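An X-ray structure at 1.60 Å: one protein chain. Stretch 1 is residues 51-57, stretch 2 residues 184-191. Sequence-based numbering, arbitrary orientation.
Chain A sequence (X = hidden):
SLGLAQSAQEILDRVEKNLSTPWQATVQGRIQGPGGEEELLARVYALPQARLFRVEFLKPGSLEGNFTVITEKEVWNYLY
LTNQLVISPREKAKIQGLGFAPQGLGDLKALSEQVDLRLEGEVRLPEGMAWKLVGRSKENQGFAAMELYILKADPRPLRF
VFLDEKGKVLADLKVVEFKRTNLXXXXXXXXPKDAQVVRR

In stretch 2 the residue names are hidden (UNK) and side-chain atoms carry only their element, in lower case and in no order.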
# COMPACT_ATOMS: atom_id res chain seq x y z
N ARG A 51 -5.58 -8.60 -11.50
CA ARG A 51 -5.89 -7.23 -11.11
C ARG A 51 -6.63 -7.20 -9.79
O ARG A 51 -7.59 -6.45 -9.62
CB ARG A 51 -6.72 -6.53 -12.19
CG ARG A 51 -5.97 -6.23 -13.48
CD ARG A 51 -6.78 -5.29 -14.37
NE ARG A 51 -6.04 -4.88 -15.56
CZ ARG A 51 -5.70 -5.70 -16.55
NH1 ARG A 51 -6.03 -6.99 -16.49
NH2 ARG A 51 -5.03 -5.24 -17.60
N LEU A 52 -6.19 -8.03 -8.85
CA LEU A 52 -6.79 -8.12 -7.53
C LEU A 52 -5.81 -7.66 -6.46
O LEU A 52 -4.63 -8.00 -6.50
CB LEU A 52 -7.21 -9.56 -7.22
CG LEU A 52 -8.34 -10.20 -8.03
CD1 LEU A 52 -8.64 -11.58 -7.45
CD2 LEU A 52 -9.59 -9.33 -7.97
N PHE A 53 -6.32 -6.90 -5.49
CA PHE A 53 -5.50 -6.37 -4.41
C PHE A 53 -6.35 -6.44 -3.14
O PHE A 53 -7.55 -6.17 -3.18
CB PHE A 53 -5.16 -4.91 -4.73
CG PHE A 53 -4.04 -4.34 -3.90
CD1 PHE A 53 -2.73 -4.76 -4.09
CD2 PHE A 53 -4.29 -3.32 -2.99
CE1 PHE A 53 -1.68 -4.18 -3.38
CE2 PHE A 53 -3.25 -2.73 -2.28
CZ PHE A 53 -1.94 -3.16 -2.47
N ARG A 54 -5.74 -6.81 -2.01
CA ARG A 54 -6.48 -6.89 -0.76
C ARG A 54 -5.64 -6.34 0.38
O ARG A 54 -4.45 -6.63 0.47
CB ARG A 54 -6.88 -8.34 -0.44
CG ARG A 54 -7.74 -8.52 0.83
CD ARG A 54 -8.14 -9.98 1.02
NE ARG A 54 -8.87 -10.22 2.27
CZ ARG A 54 -10.15 -10.57 2.33
NH1 ARG A 54 -10.87 -10.72 1.22
NH2 ARG A 54 -10.71 -10.82 3.51
N VAL A 55 -6.25 -5.52 1.23
CA VAL A 55 -5.55 -4.94 2.37
C VAL A 55 -6.35 -5.32 3.61
O VAL A 55 -7.57 -5.11 3.66
CB VAL A 55 -5.46 -3.40 2.26
CG1 VAL A 55 -4.73 -2.84 3.47
CG2 VAL A 55 -4.75 -3.02 0.96
N GLU A 56 -5.67 -5.89 4.60
CA GLU A 56 -6.31 -6.31 5.84
C GLU A 56 -5.73 -5.51 7.00
O GLU A 56 -4.53 -5.52 7.23
CB GLU A 56 -6.09 -7.81 6.05
CG GLU A 56 -6.74 -8.65 4.95
CD GLU A 56 -6.48 -10.14 5.08
OE1 GLU A 56 -5.93 -10.58 6.12
OE2 GLU A 56 -6.85 -10.88 4.14
N PHE A 57 -6.60 -4.83 7.73
CA PHE A 57 -6.16 -3.99 8.84
C PHE A 57 -6.09 -4.67 10.19
O PHE A 57 -6.98 -5.44 10.57
CB PHE A 57 -7.06 -2.76 8.91
CG PHE A 57 -7.03 -1.93 7.66
CD1 PHE A 57 -6.05 -0.97 7.47
CD2 PHE A 57 -7.94 -2.16 6.64
CE1 PHE A 57 -5.98 -0.24 6.29
CE2 PHE A 57 -7.89 -1.44 5.44
CZ PHE A 57 -6.90 -0.48 5.27
N UNK A 184 -4.87 -16.86 -4.83
CA UNK A 184 -6.00 -17.16 -5.70
C UNK A 184 -7.15 -16.20 -5.46
O UNK A 184 -7.21 -15.51 -4.43
o UNK A 184 -7.08 -18.67 -4.15
c UNK A 184 -5.40 -19.60 -5.63
c UNK A 184 -6.52 -18.58 -5.47
N UNK A 185 -8.08 -16.15 -6.41
CA UNK A 185 -9.24 -15.28 -6.26
C UNK A 185 -10.09 -15.74 -5.08
O UNK A 185 -10.69 -14.92 -4.39
c UNK A 185 -11.55 -16.51 -9.17
o UNK A 185 -11.15 -15.91 -10.20
c UNK A 185 -10.07 -15.27 -7.55
o UNK A 185 -12.69 -17.01 -9.08
c UNK A 185 -10.60 -16.62 -7.99
N UNK A 186 -10.15 -17.05 -4.85
CA UNK A 186 -10.94 -17.58 -3.74
C UNK A 186 -10.43 -17.00 -2.43
O UNK A 186 -11.20 -16.72 -1.52
c UNK A 186 -10.86 -19.11 -3.71
N UNK A 187 -9.11 -16.84 -2.33
CA UNK A 187 -8.53 -16.28 -1.12
C UNK A 187 -8.78 -14.78 -1.01
O UNK A 187 -9.33 -14.30 -0.02
o UNK A 187 -4.50 -17.59 -2.03
c UNK A 187 -6.60 -17.97 -0.93
c UNK A 187 -7.02 -16.52 -1.08
c UNK A 187 -5.10 -18.14 -1.11
n UNK A 187 -4.49 -18.93 -0.23
N UNK A 188 -8.39 -14.04 -2.04
CA UNK A 188 -8.53 -12.58 -2.01
C UNK A 188 -9.94 -12.01 -2.09
O UNK A 188 -10.16 -10.87 -1.67
c UNK A 188 -7.63 -11.96 -3.08
c UNK A 188 -5.64 -12.25 -1.57
c UNK A 188 -5.34 -11.52 -3.95
c UNK A 188 -6.16 -12.39 -3.00
N UNK A 189 -10.88 -12.78 -2.62
CA UNK A 189 -12.26 -12.29 -2.72
C UNK A 189 -13.18 -12.87 -1.65
O UNK A 189 -14.40 -12.76 -1.75
c UNK A 189 -12.22 -11.75 -5.21
c UNK A 189 -12.94 -11.95 -6.54
c UNK A 189 -12.85 -13.39 -7.01
c UNK A 189 -12.83 -12.59 -4.11
n UNK A 189 -13.56 -13.60 -8.31
N UNK A 190 -12.60 -13.48 -0.62
CA UNK A 190 -13.41 -14.04 0.45
C UNK A 190 -14.03 -12.92 1.27
O UNK A 190 -13.46 -11.83 1.38
n UNK A 190 -8.13 -13.36 4.81
n UNK A 190 -8.39 -13.63 2.54
c UNK A 190 -10.69 -15.24 2.97
c UNK A 190 -8.79 -13.88 3.78
n UNK A 190 -9.87 -14.63 4.01
c UNK A 190 -11.55 -14.23 2.23
c UNK A 190 -12.56 -14.95 1.35
N UNK A 191 -15.20 -13.18 1.84
CA UNK A 191 -15.90 -12.19 2.65
C UNK A 191 -16.86 -12.88 3.60
O UNK A 191 -17.28 -14.02 3.37
c UNK A 191 -17.78 -11.94 0.96
c UNK A 191 -20.00 -12.93 0.87
c UNK A 191 -16.69 -11.24 1.73
c UNK A 191 -18.54 -13.09 -1.04
c UNK A 191 -19.01 -12.22 1.55
o UNK A 191 -20.72 -14.07 -1.11
c UNK A 191 -19.76 -13.36 -0.43
c UNK A 191 -17.56 -12.38 -0.34
O HOH W 1 -5.78 -12.33 2.04
O HOH W 2 -8.13 -12.20 7.75

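Position 184 has three side-chain atoms: a first carbon that carries one oxygen and one further carbon. A branch of that composition is threonine. Its CA-to-CB bond points away from stretch 1, and no side-chain atom comes within 7 Å of it. Thr184 instead serves as N-cap, its OG1 accepting from the backbone N of position 187 at 3.3 Å.

Position 185 carries three carbons in a row, the third bearing two oxygens, which makes a carboxylate on a two-carbon stem: glutamate. The contact with the strand is made near the backbone, with Leu52 CD1 lying 3.9 Å from Glu185 CA and 4.0 Å from Glu185 CB.

Position 186 shows a single side-chain carbon, hence alanine. It points away and touches nothing on the strand.

At position 187 there are again three carbons, but the third carries one oxygen and one nitrogen, an amide rather than a carboxylate: glutamine. The side chain leads away from stretch 1 and folds back on the start of the helix, where Gln187 OE1 accepts from Thr184 N at 2.9 Å. This answers the capping bond in the other direction.

Position 188 has four carbons, forked at the second, and no heteroatom: leucine. Leu188 CD1 lies 4.2 Å from Leu52 CB, and Leu188 CD2 lies 4.3 Å from Arg54 CB, so the fork rests against the apolar roots of two strand side chains. The closest CA pair between the stretches is also here, Arg54 CA to Leu188 CA at 6.2 Å.

Position 189 has four carbons in a row ending in nitrogen: lysine. Although CA-to-CB points away, Lys189 CG is 4.2 Å from Leu52 CD1. The terminal amine makes a long salt bridge within the stretch, Lys189 NZ to Glu185 OE2 at 3.6 Å.

Position 190 has three carbons, a nitrogen, then a carbon bearing two more nitrogens: arginine. CA-to-CB points sideways, but the end comes nearer to the strand. Arg190 NH2 donates to Glu56 OE2 at 2.9 Å in a salt bridge, while Arg190 NH1 donates to Gln187 O at 2.8 Å.

Position 191 has one carbon followed by a six-carbon ring bearing an oxygen: tyrosine. Its end leads away from the strand.

The contact works by coupling an apolar patch to a charged cluster. Leu52 packs against Glu185, Leu188 and Lys189. Beside it, the extended Arg54 reaches the chain as it leaves the helix: Arg54 NH1 donates to Leu188 O at 3.0 Å (155°) and to Arg190 O at 2.8 Å (168°). The guanidinium groups of Arg54 and Arg190 stack, with centres 3.9 Å apart and planes at 21°. Arg54 NE and Arg190 NH1, at 3.5 Å, are both donors and form no hydrogen bond. Glu56 offsets this like-charge pairing, because its OE2 also accepts from Arg54 NE at 2.8 Å. Water 1 adds a bridge, donating to Glu56 OE2 at 2.8 Å and accepting from Arg190 NH1 at 3.0 Å.

Stretch 2 184-191: TEAQLKRY
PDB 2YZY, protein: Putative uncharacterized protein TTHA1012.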